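PDB 3GRF: ornithine carbamoyltransferase from Giardia intestinalis, which probably catalyses transfer of the carbamoyl group from carbamoyl phosphate to ornithine, giving citrulline and phosphate, in the arginine degradation pathway. Local coordinates for residues 58-69 with 310-318. Numbering follows the deposited sequence.
Sequences TRVSLETAMTRL and RLHSAMAVL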
ATOM      1  N   THR A  58       5.571   4.734 -12.818  1.00 35.35           N
ATOM      2  CA  THR A  58       4.378   3.936 -13.099  1.00 35.98           C
ATOM      3  C   THR A  58       3.589   3.776 -11.803  1.00 32.54           C
ATOM      4  O   THR A  58       2.395   4.030 -11.775  1.00 29.70           O
ATOM      5  CB  THR A  58       4.710   2.602 -13.822  1.00 36.65           C
ATOM      6  OG1 THR A  58       5.313   2.909 -15.086  1.00 36.09           O
ATOM      7  CG2 THR A  58       3.461   1.758 -14.075  1.00 32.94           C
ATOM      8  N   ARG A  59       4.265   3.412 -10.724  1.00 26.61           N
ATOM      9  CA  ARG A  59       3.589   3.182  -9.473  1.00 28.57           C
ATOM     10  C   ARG A  59       2.922   4.429  -8.908  1.00 28.96           C
ATOM     11  O   ARG A  59       1.775   4.374  -8.452  1.00 26.81           O
ATOM     12  CB  ARG A  59       4.545   2.636  -8.430  1.00 35.00           C
ATOM     13  CG  ARG A  59       3.847   1.679  -7.504  1.00 44.14           C
ATOM     14  CD  ARG A  59       3.662   2.268  -6.139  1.00 42.09           C
ATOM     15  NE  ARG A  59       4.753   1.820  -5.311  1.00 41.99           N
ATOM     16  CZ  ARG A  59       4.670   1.550  -4.015  1.00 37.88           C
ATOM     17  NH1 ARG A  59       3.525   1.659  -3.348  1.00 31.06           N
ATOM     18  NH2 ARG A  59       5.771   1.159  -3.397  1.00 31.66           N
ATOM     19  N   VAL A  60       3.625   5.551  -8.915  1.00 22.45           N
ATOM     20  CA  VAL A  60       3.060   6.755  -8.273  1.00 25.06           C
ATOM     21  C   VAL A  60       1.901   7.267  -9.106  1.00 26.86           C
ATOM     22  O   VAL A  60       0.921   7.792  -8.563  1.00 24.89           O
ATOM     23  CB  VAL A  60       4.147   7.878  -8.067  1.00 23.08           C
ATOM     24  CG1 VAL A  60       3.541   9.281  -7.914  1.00 27.04           C
ATOM     25  CG2 VAL A  60       5.037   7.571  -6.883  1.00 32.16           C
ATOM     26  N   SER A  61       2.012   7.181 -10.431  1.00 25.78           N
ATOM     27  CA  SER A  61       0.949   7.767 -11.282  1.00 24.97           C
ATOM     28  C   SER A  61      -0.341   6.944 -11.171  1.00 13.94           C
ATOM     29  O   SER A  61      -1.448   7.486 -11.174  1.00 34.49           O
ATOM     30  CB  SER A  61       1.390   7.901 -12.762  1.00 26.51           C
ATOM     31  OG  SER A  61       1.721   6.650 -13.324  1.00 28.54           O
ATOM     32  N   LEU A  62      -0.168   5.628 -11.086  1.00 20.03           N
ATOM     33  CA  LEU A  62      -1.259   4.649 -10.960  1.00 23.23           C
ATOM     34  C   LEU A  62      -2.001   4.784  -9.635  1.00 30.22           C
ATOM     35  O   LEU A  62      -3.232   4.859  -9.616  1.00 27.19           O
ATOM     36  CB  LEU A  62      -0.655   3.222 -11.070  1.00 25.54           C
ATOM     37  CG  LEU A  62      -0.925   2.422 -12.347  1.00 29.67           C
ATOM     38  CD1 LEU A  62      -1.389   3.274 -13.514  1.00 28.97           C
ATOM     39  CD2 LEU A  62       0.173   1.454 -12.742  1.00 24.12           C
ATOM     40  N   GLU A  63      -1.236   4.828  -8.532  1.00 24.52           N
ATOM     41  CA  GLU A  63      -1.767   4.875  -7.186  1.00 32.69           C
ATOM     42  C   GLU A  63      -2.452   6.257  -6.966  1.00 31.68           C
ATOM     43  O   GLU A  63      -3.549   6.345  -6.415  1.00 33.54           O
ATOM     44  CB  GLU A  63      -0.625   4.605  -6.163  1.00 26.98           C
ATOM     45  CG  GLU A  63      -0.980   3.518  -5.124  1.00 38.20           C
ATOM     46  CD  GLU A  63       0.173   3.005  -4.283  1.00 29.41           C
ATOM     47  OE1 GLU A  63       1.239   2.603  -4.847  1.00 34.64           O
ATOM     48  OE2 GLU A  63      -0.001   2.948  -3.050  1.00 35.50           O
ATOM     49  N   THR A  64      -1.803   7.322  -7.438  1.00 32.60           N
ATOM     50  CA  THR A  64      -2.342   8.676  -7.373  1.00 29.88           C
ATOM     51  C   THR A  64      -3.577   8.837  -8.255  1.00 28.58           C
ATOM     52  O   THR A  64      -4.546   9.529  -7.853  1.00 30.08           O
ATOM     53  CB  THR A  64      -1.250   9.715  -7.758  1.00 24.06           C
ATOM     54  OG1 THR A  64      -0.141   9.512  -6.919  1.00 27.98           O
ATOM     55  CG2 THR A  64      -1.743  11.185  -7.500  1.00 20.33           C
ATOM     56  N   ALA A  65      -3.554   8.211  -9.447  1.00 27.80           N
ATOM     57  CA  ALA A  65      -4.675   8.318 -10.393  1.00 24.81           C
ATOM     58  C   ALA A  65      -5.911   7.815  -9.719  1.00 30.70           C
ATOM     59  O   ALA A  65      -6.946   8.481  -9.769  1.00 25.72           O
ATOM     60  CB  ALA A  65      -4.409   7.562 -11.702  1.00 31.84           C
ATOM     61  N   MET A  66      -5.801   6.687  -9.009  1.00 28.31           N
ATOM     62  CA  MET A  66      -6.994   6.094  -8.392  1.00 29.41           C
ATOM     63  C   MET A  66      -7.517   6.931  -7.282  1.00 27.81           C
ATOM     64  O   MET A  66      -8.719   7.096  -7.165  1.00 25.79           O
ATOM     65  CB  MET A  66      -6.765   4.655  -7.908  1.00 27.41           C
ATOM     66  CG  MET A  66      -6.504   3.623  -9.021  1.00 29.95           C
ATOM     67  SD  MET A  66      -7.909   3.320 -10.130  1.00 28.16           S
ATOM     68  CE  MET A  66      -9.055   2.658  -8.951  1.00 28.06           C
ATOM     69  N   THR A  67      -6.630   7.477  -6.454  1.00 23.92           N
ATOM     70  CA  THR A  67      -7.055   8.410  -5.379  1.00 24.68           C
ATOM     71  C   THR A  67      -7.795   9.601  -5.957  1.00 27.09           C
ATOM     72  O   THR A  67      -8.797  10.075  -5.396  1.00 27.57           O
ATOM     73  CB  THR A  67      -5.840   8.888  -4.577  1.00 27.72           C
ATOM     74  OG1 THR A  67      -5.167   7.731  -4.056  1.00 20.50           O
ATOM     75  CG2 THR A  67      -6.252   9.805  -3.408  1.00 20.71           C
ATOM     76  N   ARG A  68      -7.323  10.098  -7.089  1.00 24.59           N
ATOM     77  CA  ARG A  68      -7.944  11.302  -7.695  1.00 30.14           C
ATOM     78  C   ARG A  68      -9.330  11.076  -8.261  1.00 30.25           C
ATOM     79  O   ARG A  68     -10.095  12.021  -8.456  1.00 27.73           O
ATOM     80  CB  ARG A  68      -7.021  11.907  -8.734  1.00 23.10           C
ATOM     81  CG  ARG A  68      -5.869  12.654  -8.062  1.00 29.00           C
ATOM     82  CD  ARG A  68      -4.832  13.090  -9.065  1.00 44.65           C
ATOM     83  NE  ARG A  68      -5.210  14.292  -9.819  1.00 45.17           N
ATOM     84  CZ  ARG A  68      -4.804  15.533  -9.546  1.00 45.73           C
ATOM     85  NH1 ARG A  68      -4.032  15.765  -8.500  1.00 35.68           N
ATOM     86  NH2 ARG A  68      -5.197  16.557 -10.317  1.00 38.98           N
ATOM     87  N   LEU A  69      -9.604   9.802  -8.556  1.00 26.62           N
ATOM     88  CA  LEU A  69     -10.839   9.298  -9.133  1.00 25.57           C
ATOM     89  C   LEU A  69     -11.687   8.789  -7.996  1.00 26.28           C
ATOM     90  O   LEU A  69     -12.857   8.547  -8.186  1.00 30.49           O
ATOM     91  CB  LEU A  69     -10.517   8.154 -10.089  1.00 26.16           C
ATOM     92  CG  LEU A  69     -10.471   8.252 -11.612  1.00 28.06           C
ATOM     93  CD1 LEU A  69     -10.612   9.623 -12.191  1.00 27.41           C
ATOM     94  CD2 LEU A  69      -9.210   7.571 -12.117  1.00 41.88           C
ATOM     95  N   ARG A 310       1.959  11.317 -16.873  1.00 26.63           N
ATOM     96  CA  ARG A 310       1.656   9.923 -16.575  1.00 23.31           C
ATOM     97  C   ARG A 310       0.431   9.840 -15.701  1.00 23.14           C
ATOM     98  O   ARG A 310      -0.406   8.946 -15.888  1.00 23.89           O
ATOM     99  CB  ARG A 310       2.833   9.184 -15.900  1.00 21.83           C
ATOM    100  CG  ARG A 310       4.031   8.876 -16.835  1.00 22.11           C
ATOM    101  CD  ARG A 310       3.592   8.005 -18.043  1.00 17.97           C
ATOM    102  NE  ARG A 310       3.204   6.676 -17.549  1.00 25.50           N
ATOM    103  CZ  ARG A 310       4.052   5.704 -17.177  1.00 35.58           C
ATOM    104  NH1 ARG A 310       5.367   5.842 -17.321  1.00 32.42           N
ATOM    105  NH2 ARG A 310       3.580   4.571 -16.675  1.00 29.01           N
ATOM    106  N   LEU A 311       0.297  10.804 -14.793  1.00 31.38           N
ATOM    107  CA  LEU A 311      -0.811  10.839 -13.836  1.00 27.02           C
ATOM    108  C   LEU A 311      -2.136  10.986 -14.571  1.00 30.51           C
ATOM    109  O   LEU A 311      -3.022  10.158 -14.454  1.00 28.09           O
ATOM    110  CB  LEU A 311      -0.615  11.955 -12.762  1.00 22.16           C
ATOM    111  CG  LEU A 311      -1.883  12.298 -11.911  1.00 24.45           C
ATOM    112  CD1 LEU A 311      -2.438  11.085 -11.128  1.00 23.03           C
ATOM    113  CD2 LEU A 311      -1.757  13.500 -11.039  1.00 24.84           C
ATOM    114  N   HIS A 312      -2.284  12.089 -15.286  1.00 29.24           N
ATOM    115  CA  HIS A 312      -3.553  12.383 -15.937  1.00 28.15           C
ATOM    116  C   HIS A 312      -3.897  11.394 -17.060  1.00 25.82           C
ATOM    117  O   HIS A 312      -5.040  11.051 -17.278  1.00 18.86           O
ATOM    118  CB  HIS A 312      -3.469  13.808 -16.486  1.00 32.09           C
ATOM    119  CG  HIS A 312      -2.893  14.786 -15.509  1.00 24.35           C
ATOM    120  ND1 HIS A 312      -3.515  15.100 -14.319  1.00 17.55           N
ATOM    121  CD2 HIS A 312      -1.726  15.468 -15.519  1.00 24.15           C
ATOM    122  CE1 HIS A 312      -2.772  15.967 -13.661  1.00 24.56           C
ATOM    123  NE2 HIS A 312      -1.684  16.212 -14.374  1.00 24.34           N
ATOM    124  N   SER A 313      -2.903  10.944 -17.812  1.00 23.40           N
ATOM    125  CA  SER A 313      -3.162   9.894 -18.826  1.00 22.18           C
ATOM    126  C   SER A 313      -3.523   8.535 -18.197  1.00 25.24           C
ATOM    127  O   SER A 313      -4.200   7.706 -18.805  1.00 27.34           O
ATOM    128  CB  SER A 313      -1.956   9.787 -19.720  1.00 25.38           C
ATOM    129  OG  SER A 313      -0.817   9.572 -18.902  1.00 24.77           O
ATOM    130  N   ALA A 314      -3.100   8.328 -16.963  1.00 24.68           N
ATOM    131  CA  ALA A 314      -3.449   7.103 -16.252  1.00 22.69           C
ATOM    132  C   ALA A 314      -4.879   7.188 -15.817  1.00 27.32           C
ATOM    133  O   ALA A 314      -5.590   6.193 -15.922  1.00 25.89           O
ATOM    134  CB  ALA A 314      -2.522   6.859 -15.036  1.00 26.58           C
ATOM    135  N   MET A 315      -5.314   8.361 -15.326  1.00 27.20           N
ATOM    136  CA  MET A 315      -6.678   8.507 -14.823  1.00 27.16           C
ATOM    137  C   MET A 315      -7.650   8.268 -15.974  1.00 28.43           C
ATOM    138  O   MET A 315      -8.751   7.748 -15.767  1.00 29.37           O
ATOM    139  CB  MET A 315      -6.938   9.919 -14.266  1.00 24.91           C
ATOM    140  CG  MET A 315      -6.030  10.403 -13.131  1.00 29.38           C
ATOM    141  SD  MET A 315      -6.260  12.142 -12.661  1.00 29.91           S
ATOM    142  CE  MET A 315      -6.419  12.963 -14.236  1.00 45.08           C
ATOM    143  N   ALA A 316      -7.265   8.707 -17.171  1.00 33.02           N
ATOM    144  CA  ALA A 316      -8.106   8.590 -18.364  1.00 25.00           C
ATOM    145  C   ALA A 316      -8.203   7.156 -18.766  1.00 21.22           C
ATOM    146  O   ALA A 316      -9.267   6.636 -19.047  1.00 20.42           O
ATOM    147  CB  ALA A 316      -7.546   9.429 -19.517  1.00 23.19           C
ATOM    148  N   VAL A 317      -7.070   6.471 -18.853  1.00 24.57           N
ATOM    149  CA  VAL A 317      -7.125   5.078 -19.221  1.00 23.28           C
ATOM    150  C   VAL A 317      -7.907   4.172 -18.263  1.00 24.71           C
ATOM    151  O   VAL A 317      -8.719   3.351 -18.704  1.00 33.19           O
ATOM    152  CB  VAL A 317      -5.694   4.529 -19.345  1.00 28.19           C
ATOM    153  CG1 VAL A 317      -5.759   3.067 -19.568  1.00 23.13           C
ATOM    154  CG2 VAL A 317      -4.968   5.268 -20.486  1.00 22.22           C
ATOM    155  N   LEU A 318      -7.656   4.316 -16.958  1.00 27.53           N
ATOM    156  CA  LEU A 318      -8.365   3.569 -15.907  1.00 24.45           C
ATOM    157  C   LEU A 318      -9.852   3.889 -15.985  1.00 24.62           C
ATOM    158  O   LEU A 318     -10.655   3.022 -16.029  1.00 27.17           O
ATOM    159  CB  LEU A 318      -7.789   3.906 -14.520  1.00 21.63           C
ATOM    160  CG  LEU A 318      -6.316   3.411 -14.354  1.00 27.12           C
ATOM    161  CD1 LEU A 318      -5.589   3.969 -13.137  1.00 24.30           C
ATOM    162  CD2 LEU A 318      -6.255   1.875 -14.327  1.00 24.11           C
TER
HETATM  163  O   HOH W   1       7.703   3.702 -16.848  1.00 28.18           O
HETATM  164  O   HOH W   2       0.736   5.154 -15.586  1.00 33.24           O
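Thr58 opens the contact with its hydroxyl, which takes a hydrogen bond from Arg310: NH2 lies 2.9 Å from OG1, with an N-H...O angle of 153°. The arginine chain, bent at chi2 and chi3, curls its head back to the threonine, and OG1 sits 18° out of the guanidinium plane. One water joins Thr58 OG1 to Arg310 NH1; a second donates a hydrogen bond to Ser61 OG and accepts one from Arg310 NH2. Ser61, whose OG bonds to Arg57 O, is small enough to let the helices close in, its CB 3.6 Å from Arg310 C. Leu62 reaches back with CD1 to Ala314 and Leu318. Thr64 bonds its OG1 to Val60 O in its own helix, leaving methyl CG2 for Leu311 CD1. Ala65 is a knob in a hole made by Leu311, Ala314, Met315 and Leu318; its lone methyl fits there, CB 3.6 Å from Met315 CG. Leu311 returns the fit as a knob among Ser61, Ala65, Thr64 and Arg68. Met66 turns its flexible thioether so that SD rests against Leu318 CD1. Arg68 lays one guanidinium face over Leu311 CD2, with Met315 SD at its edge. Leu69 sets CD2 on Met315 CB. The segment axes approach to 8.2 Å and cross at -55°, packing helix 303-322 of the Asp/Orn-binding range on helix 56-69 of the carbamoyl-phosphate-binding range: the chain's end returns to its first domain. A buried apolar interlock thus carries most of the contact, while Arg310's charge is probably stabilised by neutral dipoles: Thr58, two waters and, weakly, Gln137 OE1.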